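Side-chain contacts in glycosylation Associate Protein 1 (Streptococcus agalactiae serotype V, PDB 6OYC), which probably serves the accessory Sec system for export of glycosylated surface proteins, where as a GT-B-like component it may bind sugar: residues 147-150 against 151-155; 180-184 against 185-189; 232-236 against 237-241. All blocks are in the same frame, centred on the assembly; numbering follows the deposited sequence.

Contact 1: residues 147-150 against 151-155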
loop_
_atom_site.group_PDB
_atom_site.type_symbol
_atom_site.label_atom_id
_atom_site.label_comp_id
_atom_site.label_asym_id
_atom_site.label_seq_id
_atom_site.Cartn_x
_atom_site.Cartn_y
_atom_site.Cartn_z
ATOM N N LEU A 147 -3.956 -11.980 -17.939
ATOM C CA LEU A 147 -4.272 -11.297 -16.679
ATOM C C LEU A 147 -5.622 -11.791 -16.183
ATOM O O LEU A 147 -6.639 -11.609 -16.865
ATOM C CB LEU A 147 -4.371 -9.781 -16.827
ATOM C CG LEU A 147 -3.195 -8.823 -16.866
ATOM C CD1 LEU A 147 -2.331 -8.967 -15.605
ATOM C CD2 LEU A 147 -2.395 -9.037 -18.166
ATOM N N PHE A 148 -5.641 -12.370 -14.997
ATOM C CA PHE A 148 -6.866 -12.907 -14.433
ATOM C C PHE A 148 -7.418 -11.944 -13.397
ATOM O O PHE A 148 -6.664 -11.407 -12.580
ATOM C CB PHE A 148 -6.616 -14.286 -13.820
ATOM C CG PHE A 148 -6.230 -15.318 -14.840
ATOM C CD1 PHE A 148 -7.213 -16.054 -15.504
ATOM C CD2 PHE A 148 -4.887 -15.537 -15.160
ATOM C CE1 PHE A 148 -6.868 -16.999 -16.448
ATOM C CE2 PHE A 148 -4.538 -16.482 -16.120
ATOM C CZ PHE A 148 -5.528 -17.213 -16.761
ATOM N N ASP A 149 -8.725 -11.710 -13.469
ATOM C CA ASP A 149 -9.477 -11.017 -12.435
ATOM C C ASP A 149 -9.582 -11.911 -11.211
ATOM O O ASP A 149 -9.636 -13.142 -11.324
ATOM C CB ASP A 149 -10.885 -10.680 -12.964
ATOM C CG ASP A 149 -11.617 -9.617 -12.132
ATOM O OD1 ASP A 149 -12.184 -9.974 -11.069
ATOM O OD2 ASP A 149 -11.634 -8.431 -12.563
ATOM N N ASP A 150 -9.627 -11.294 -10.027
ATOM C CA ASP A 150 -9.773 -12.118 -8.825
ATOM C C ASP A 150 -11.153 -12.753 -8.704
ATOM O O ASP A 150 -11.359 -13.569 -7.813
ATOM C CB ASP A 150 -9.444 -11.318 -7.558
ATOM C CG ASP A 150 -10.408 -10.159 -7.296
ATOM O OD1 ASP A 150 -11.626 -10.287 -7.541
ATOM O OD2 ASP A 150 -9.948 -9.109 -6.782
ATOM N N ARG A 151 -12.106 -12.384 -9.550
ATOM C CA ARG A 151 -13.358 -13.130 -9.620
ATOM C C ARG A 151 -13.220 -14.411 -10.456
ATOM O O ARG A 151 -14.197 -15.146 -10.611
ATOM C CB ARG A 151 -14.489 -12.235 -10.129
ATOM C CG ARG A 151 -14.904 -11.162 -9.115
ATOM C CD ARG A 151 -15.630 -9.962 -9.741
ATOM N NE ARG A 151 -14.790 -9.197 -10.663
ATOM C CZ ARG A 151 -15.040 -7.943 -11.042
ATOM N NH1 ARG A 151 -16.110 -7.310 -10.580
ATOM N NH2 ARG A 151 -14.215 -7.320 -11.880
ATOM N N GLY A 152 -12.024 -14.695 -10.961
ATOM C CA GLY A 152 -11.746 -15.942 -11.642
ATOM C C GLY A 152 -12.200 -16.030 -13.085
ATOM O O GLY A 152 -12.623 -17.101 -13.523
ATOM N N PHE A 153 -12.143 -14.927 -13.836
ATOM C CA PHE A 153 -12.301 -14.953 -15.284
ATOM C C PHE A 153 -11.065 -14.322 -15.916
ATOM O O PHE A 153 -10.293 -13.628 -15.243
ATOM C CB PHE A 153 -13.585 -14.226 -15.727
ATOM C CG PHE A 153 -13.597 -12.752 -15.414
ATOM C CD1 PHE A 153 -13.046 -11.835 -16.302
ATOM C CD2 PHE A 153 -14.164 -12.286 -14.235
ATOM C CE1 PHE A 153 -13.055 -10.465 -16.017
ATOM C CE2 PHE A 153 -14.176 -10.919 -13.940
ATOM C CZ PHE A 153 -13.615 -10.009 -14.842
ATOM N N LEU A 154 -10.873 -14.559 -17.220
ATOM C CA LEU A 154 -9.784 -13.903 -17.960
ATOM C C LEU A 154 -10.170 -12.455 -18.246
ATOM O O LEU A 154 -11.089 -12.211 -19.020
ATOM C CB LEU A 154 -9.478 -14.632 -19.266
ATOM C CG LEU A 154 -8.326 -14.044 -20.113
ATOM C CD1 LEU A 154 -6.990 -13.995 -19.356
ATOM C CD2 LEU A 154 -8.173 -14.840 -21.375
ATOM N N SER A 155 -9.460 -11.496 -17.634
ATOM C CA SER A 155 -9.750 -10.074 -17.769
ATOM C C SER A 155 -9.092 -9.444 -18.991
ATOM O O SER A 155 -9.717 -8.619 -19.667
ATOM C CB SER A 155 -9.312 -9.314 -16.510
ATOM O OG SER A 155 -9.640 -7.928 -16.605
HETATM O O HOH W 1 -10.970 -7.169 -14.584
#
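Arg151 turns back on Asp149 at the tip of the hairpin joining strands 141-148 and 154-161 and forms a side-on salt bridge of two N-H bonds, one to each oxygen: Arg151 NE meets Asp149 OD1 at 2.7 Å, and Arg151 NH2 meets Asp149 OD2 at 2.9 Å. The carboxylate and guanidinium planes are 25° apart, NE arriving from above the former. This leaves the anti lone pair of Asp149 OD1 to the backbone N of Arg151, 2.8 Å away, in an Asx turn. Gly152, at positive phi, sends its N to Asp149 O (2.9 Å) and closes a type I turn. Phe153 O then accepts from Asp149 N at 3.0 Å, completing the G1-bulge pattern. Its side chain, with CG between the backbone N and the carbonyl carbon (chi1 64°), swings the ring back under Asp149, whose CB sits over one face in a CH-pi contact. Leu154 CD1 lies over a face of the Phe148 ring, 4.2 Å from CE1. Ser155 N resumes strand pairing with Leu147 O, while its OG bonds to Tyr55 and shares a water with Asp149 OD2. With Arg151 also paired to Asp78 and Asp150 to Arg60, the buried charges are matched, which probably keeps both aspartates ionised.

Contact 2: residues 180-184 against 185-189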
loop_
_atom_site.group_PDB
_atom_site.type_symbol
_atom_site.label_atom_id
_atom_site.label_comp_id
_atom_site.label_asym_id
_atom_site.label_seq_id
_atom_site.Cartn_x
_atom_site.Cartn_y
_atom_site.Cartn_z
ATOM N N ARG A 180 -9.149 -2.779 -27.452
ATOM C CA ARG A 180 -7.716 -3.017 -27.551
ATOM C C ARG A 180 -6.972 -1.708 -27.318
ATOM O O ARG A 180 -7.311 -0.684 -27.924
ATOM C CB ARG A 180 -7.351 -3.604 -28.912
ATOM C CG ARG A 180 -5.869 -3.517 -29.232
ATOM C CD ARG A 180 -5.547 -4.251 -30.528
ATOM N NE ARG A 180 -6.141 -5.580 -30.544
ATOM C CZ ARG A 180 -5.947 -6.465 -31.512
ATOM N NH1 ARG A 180 -5.159 -6.157 -32.535
ATOM N NH2 ARG A 180 -6.523 -7.661 -31.450
ATOM N N GLU A 181 -5.979 -1.743 -26.434
ATOM C CA GLU A 181 -5.147 -0.595 -26.085
ATOM C C GLU A 181 -3.735 -0.876 -26.569
ATOM O O GLU A 181 -3.109 -1.836 -26.113
ATOM C CB GLU A 181 -5.133 -0.341 -24.568
ATOM C CG GLU A 181 -4.202 0.803 -24.131
ATOM C CD GLU A 181 -3.941 0.859 -22.613
ATOM O OE1 GLU A 181 -4.246 -0.103 -21.860
ATOM O OE2 GLU A 181 -3.427 1.895 -22.165
ATOM N N TYR A 182 -3.239 -0.045 -27.485
ATOM C CA TYR A 182 -1.896 -0.211 -28.017
ATOM C C TYR A 182 -0.856 0.317 -27.031
ATOM O O TYR A 182 -1.129 1.224 -26.237
ATOM C CB TYR A 182 -1.778 0.475 -29.390
ATOM C CG TYR A 182 -2.414 -0.360 -30.496
ATOM C CD1 TYR A 182 -3.791 -0.347 -30.694
ATOM C CD2 TYR A 182 -1.641 -1.197 -31.300
ATOM C CE1 TYR A 182 -4.391 -1.122 -31.692
ATOM C CE2 TYR A 182 -2.220 -1.980 -32.294
ATOM C CZ TYR A 182 -3.599 -1.936 -32.483
ATOM O OH TYR A 182 -4.184 -2.713 -33.458
ATOM N N LEU A 183 0.358 -0.266 -27.096
ATOM C CA LEU A 183 1.392 -0.091 -26.076
ATOM C C LEU A 183 2.759 0.228 -26.672
ATOM O O LEU A 183 3.775 0.023 -26.009
ATOM C CB LEU A 183 1.505 -1.350 -25.202
ATOM C CG LEU A 183 0.244 -1.811 -24.458
ATOM C CD1 LEU A 183 0.495 -3.139 -23.742
ATOM C CD2 LEU A 183 -0.264 -0.727 -23.481
ATOM N N ARG A 184 2.820 0.704 -27.907
ATOM C CA ARG A 184 4.104 0.984 -28.533
ATOM C C ARG A 184 4.488 2.442 -28.356
ATOM O O ARG A 184 3.662 3.288 -28.023
ATOM C CB ARG A 184 4.053 0.647 -30.017
ATOM C CG ARG A 184 3.944 -0.835 -30.260
ATOM C CD ARG A 184 3.105 -1.117 -31.479
ATOM N NE ARG A 184 3.198 -2.508 -31.909
ATOM C CZ ARG A 184 2.288 -3.093 -32.678
ATOM N NH1 ARG A 184 1.236 -2.394 -33.096
ATOM N NH2 ARG A 184 2.425 -4.366 -33.026
ATOM N N GLU A 185 5.767 2.731 -28.575
ATOM C CA GLU A 185 6.201 4.119 -28.613
ATOM C C GLU A 185 5.433 4.873 -29.695
ATOM O O GLU A 185 5.342 4.422 -30.843
ATOM C CB GLU A 185 7.703 4.198 -28.866
ATOM C CG GLU A 185 8.205 5.620 -29.140
ATOM C CD GLU A 185 8.710 6.316 -27.877
ATOM O OE1 GLU A 185 8.433 7.526 -27.707
ATOM O OE2 GLU A 185 9.386 5.654 -27.055
ATOM N N GLY A 186 4.863 6.015 -29.322
ATOM C CA GLY A 186 4.093 6.810 -30.255
ATOM C C GLY A 186 2.707 6.292 -30.572
ATOM O O GLY A 186 2.008 6.918 -31.386
ATOM N N ASP A 187 2.277 5.174 -29.969
ATOM C CA ASP A 187 0.939 4.644 -30.249
ATOM C C ASP A 187 0.403 3.969 -28.983
ATOM O O ASP A 187 0.677 2.791 -28.714
ATOM C CB ASP A 187 0.935 3.682 -31.425
ATOM C CG ASP A 187 -0.470 3.295 -31.825
ATOM O OD1 ASP A 187 -1.429 3.872 -31.261
ATOM O OD2 ASP A 187 -0.626 2.408 -32.675
ATOM N N HIS A 188 -0.382 4.733 -28.224
ATOM C CA HIS A 188 -1.119 4.208 -27.083
ATOM C C HIS A 188 -2.617 4.321 -27.299
ATOM O O HIS A 188 -3.369 4.389 -26.325
ATOM C CB HIS A 188 -0.715 4.929 -25.793
ATOM C CG HIS A 188 0.741 4.813 -25.467
ATOM N ND1 HIS A 188 1.514 5.898 -25.111
ATOM C CD2 HIS A 188 1.567 3.740 -25.446
ATOM C CE1 HIS A 188 2.755 5.499 -24.891
ATOM N NE2 HIS A 188 2.813 4.194 -25.091
ATOM N N HIS A 189 -3.069 4.358 -28.555
ATOM C CA HIS A 189 -4.475 4.630 -28.808
ATOM C C HIS A 189 -5.319 3.385 -28.532
ATOM O O HIS A 189 -4.815 2.257 -28.478
ATOM C CB HIS A 189 -4.679 5.124 -30.247
ATOM C CG HIS A 189 -4.820 4.029 -31.257
ATOM N ND1 HIS A 189 -3.741 3.493 -31.928
ATOM C CD2 HIS A 189 -5.912 3.367 -31.711
ATOM C CE1 HIS A 189 -4.160 2.541 -32.743
ATOM N NE2 HIS A 189 -5.472 2.443 -32.631
HETATM O O HOH W 2 -3.566 4.452 -23.577
#
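Tyr182 and His189 run alongside each other in the same direction across a tight hairpin, whose type II turn runs from Arg184 to Asp187 between strands 177-182 and 190-192. Their rings are nearly parallel, 14° apart, but slid along each other, so that with centroids 4.7 Å apart they barely overlap. What contact there is comes from CD1 of Tyr182, which stands over one face of the imidazole, 3.6 Å from His189 CE1.

Asp187 lines up beside the same tyrosine, its carboxylate almost parallel to the phenol ring. With CG anti to its own backbone N (chi1 -172°), Asp187 brings OD1 round to the His189 backbone N at 3.2 Å, forming an Asx turn. The imidazole's orientation is supported by NE2 bonding to Glu191, and probably by ND1 bonding to Asp187 OD1, though that modelled length is doubtfully short.

With the N of His189 given to Asp187 OD1, the close neighbour of Tyr182 O across the hairpin is CA of His188, at 3.1 Å in a CA-H...O contact. The backbone pairing consists of Tyr182 N to His189 O (3.0 Å), Asp187 N to Arg184 O, and a weak return bond from Arg184 N to Asp187 O. The Arg184 guanidinium reaches out to a salt bridge with Asp161. Glu181, whose carboxylate also binds Tyr170 and Arg13, shares a water with His188: it donates to Glu181 OE2 at 2.9 Å and to His188 O at 2.8 Å.

Contact 3: residues 232-236 against 237-241. With SO4 (sulfate ion), chain J.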
loop_
_atom_site.group_PDB
_atom_site.type_symbol
_atom_site.label_atom_id
_atom_site.label_comp_id
_atom_site.label_asym_id
_atom_site.label_seq_id
_atom_site.Cartn_x
_atom_site.Cartn_y
_atom_site.Cartn_z
ATOM N N VAL A 232 -11.411 13.639 -3.118
ATOM C CA VAL A 232 -10.458 13.341 -4.176
ATOM C C VAL A 232 -9.071 13.178 -3.570
ATOM O O VAL A 232 -8.554 14.085 -2.901
ATOM C CB VAL A 232 -10.437 14.432 -5.259
ATOM C CG1 VAL A 232 -9.381 14.087 -6.337
ATOM C CG2 VAL A 232 -11.822 14.596 -5.877
ATOM N N SER A 233 -8.474 12.024 -3.820
ATOM C CA SER A 233 -7.042 11.843 -3.634
ATOM C C SER A 233 -6.280 12.788 -4.565
ATOM O O SER A 233 -6.379 12.665 -5.790
ATOM C CB SER A 233 -6.705 10.384 -3.942
ATOM O OG SER A 233 -5.580 9.957 -3.226
ATOM N N PHE A 234 -5.539 13.745 -4.004
ATOM C CA PHE A 234 -4.875 14.741 -4.850
ATOM C C PHE A 234 -3.853 14.076 -5.770
ATOM O O PHE A 234 -2.898 13.456 -5.299
ATOM C CB PHE A 234 -4.184 15.816 -3.999
ATOM C CG PHE A 234 -3.629 16.970 -4.810
ATOM C CD1 PHE A 234 -2.473 16.822 -5.566
ATOM C CD2 PHE A 234 -4.261 18.203 -4.809
ATOM C CE1 PHE A 234 -1.962 17.880 -6.303
ATOM C CE2 PHE A 234 -3.757 19.262 -5.541
ATOM C CZ PHE A 234 -2.602 19.104 -6.288
ATOM N N ASN A 235 -4.025 14.244 -7.077
ATOM C CA ASN A 235 -3.096 13.669 -8.035
ATOM C C ASN A 235 -3.180 14.434 -9.350
ATOM O O ASN A 235 -4.275 14.603 -9.904
ATOM C CB ASN A 235 -3.414 12.183 -8.258
ATOM C CG ASN A 235 -2.223 11.413 -8.750
ATOM O OD1 ASN A 235 -1.506 11.867 -9.634
ATOM N ND2 ASN A 235 -1.987 10.246 -8.162
ATOM N N GLN A 236 -2.032 14.873 -9.866
ATOM C CA GLN A 236 -2.058 15.565 -11.153
ATOM C C GLN A 236 -2.535 14.675 -12.298
ATOM O O GLN A 236 -2.989 15.198 -13.315
ATOM C CB GLN A 236 -0.681 16.133 -11.495
ATOM C CG GLN A 236 0.411 15.096 -11.634
ATOM C CD GLN A 236 1.796 15.716 -11.846
ATOM O OE1 GLN A 236 2.691 15.565 -11.005
ATOM N NE2 GLN A 236 1.974 16.420 -12.966
ATOM N N VAL A 237 -2.458 13.348 -12.174
ATOM C CA VAL A 237 -2.937 12.522 -13.287
ATOM C C VAL A 237 -4.453 12.615 -13.451
ATOM O O VAL A 237 -4.965 12.289 -14.526
ATOM C CB VAL A 237 -2.498 11.048 -13.130
ATOM C CG1 VAL A 237 -0.975 10.947 -12.963
ATOM C CG2 VAL A 237 -3.210 10.393 -11.937
ATOM N N HIS A 238 -5.199 13.056 -12.431
ATOM C CA HIS A 238 -6.647 13.146 -12.598
ATOM C C HIS A 238 -7.307 14.427 -12.075
ATOM O O HIS A 238 -8.508 14.595 -12.280
ATOM C CB HIS A 238 -7.331 11.923 -11.955
ATOM C CG HIS A 238 -7.156 11.831 -10.473
ATOM N ND1 HIS A 238 -7.107 10.622 -9.812
ATOM C CD2 HIS A 238 -7.023 12.789 -9.520
ATOM C CE1 HIS A 238 -6.950 10.839 -8.517
ATOM N NE2 HIS A 238 -6.906 12.145 -8.312
ATOM N N ASN A 239 -6.574 15.318 -11.409
ATOM C CA ASN A 239 -7.180 16.522 -10.855
ATOM C C ASN A 239 -7.913 17.328 -11.920
ATOM O O ASN A 239 -8.980 17.888 -11.651
ATOM C CB ASN A 239 -6.110 17.393 -10.208
ATOM C CG ASN A 239 -5.700 16.899 -8.854
ATOM O OD1 ASN A 239 -6.337 16.012 -8.276
ATOM N ND2 ASN A 239 -4.613 17.463 -8.330
ATOM N N ALA A 240 -7.362 17.390 -13.136
ATOM C CA ALA A 240 -7.881 18.324 -14.127
ATOM C C ALA A 240 -9.288 17.941 -14.573
ATOM O O ALA A 240 -10.159 18.812 -14.699
ATOM C CB ALA A 240 -6.937 18.422 -15.328
ATOM N N PHE A 241 -9.553 16.656 -14.790
ATOM C CA PHE A 241 -10.911 16.310 -15.196
ATOM C C PHE A 241 -11.825 15.948 -14.029
ATOM O O PHE A 241 -13.031 15.825 -14.234
ATOM C CB PHE A 241 -10.916 15.184 -16.253
ATOM C CG PHE A 241 -10.322 13.876 -15.788
ATOM C CD1 PHE A 241 -11.100 12.933 -15.134
ATOM C CD2 PHE A 241 -9.005 13.574 -16.057
ATOM C CE1 PHE A 241 -10.572 11.718 -14.741
ATOM C CE2 PHE A 241 -8.462 12.360 -15.661
ATOM C CZ PHE A 241 -9.251 11.428 -14.999
HETATM S S SO4 J . 1.272 15.357 -7.547
HETATM O O1 SO4 J . -0.137 15.021 -7.772
HETATM O O2 SO4 J . 1.661 16.514 -8.359
HETATM O O3 SO4 J . 1.474 15.684 -6.120
HETATM O O4 SO4 J . 2.113 14.189 -7.875
#
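Asn239 reaches back to Asn235 and Phe234 with the two ends of its amide. Its OD1 accepts the backbone N of Asn235 at 3.1 Å in a nearly straight bond (174°), although the N-H comes in from above the plane of the amide carbonyl. ND2 is carried over the middle of the Phe234 ring, 3.3 Å from CZ, and the amide stands almost upright on that ring, the two planes 77° apart. One side chain thus ties down a backbone N-H and covers an aromatic face.

Asn235 works in the opposite sense, using its side chain to hold the residues that follow. With CG anti to the backbone N (chi1 -156°), OD1 swings forward to the N of Val237 at 3.1 Å, an Asx turn, while CB lies over one face of the His238 ring in a CH-pi contact. ND2 of Asn235 makes a weak bond to Ser7. Val237 packs on the asparagine that holds its N: its CG2 lies 3.2 Å from Asn235 OD1 and its CG1 also rests against that oxygen, so both methyls border the acceptor of its own N-H.

These turns carry the chain from strand 229-233 into helix 239-242, the first connection of a beta-alpha-beta unit in the seven-stranded parallel sheet of a GT-B-like protein. His238, the N-cap residue, looks back to the strand: its NE2 donates in the ring plane to Ser233 O at 2.6 Å, and ND1 is bonded to Tyr9.

On another side of the turn a sulfate, probably from the crystallisation liquor, takes the N-H of Gln236 through O1 at 2.8 Å. The same O1 sits at the edge of the Phe234 ring, and Asn260, Asn261 and Asn264 also hydrogen-bond to the anion.

In the fold
Contacts 1 and 2 are two illustrations of one theme, two hairpin connections of the same ten-stranded antiparallel sheet, their centres 23 Å apart and without touching. Contact 1 is buried and relies on ion pairs, whereas contact 2 lies at the surface and relies on slid aromatic rings and a carboxylate-imidazole bond. Contact 3 belongs to a different architecture, the strand-to-helix passage of the parallel sheet, about 19 Å from contact 1 and 13 Å from contact 2 between nearest atoms. It too is largely buried, yet it is held by neutral amides and an imidazole. All three share an Asx turn, put to use in two hairpins and at a helix start.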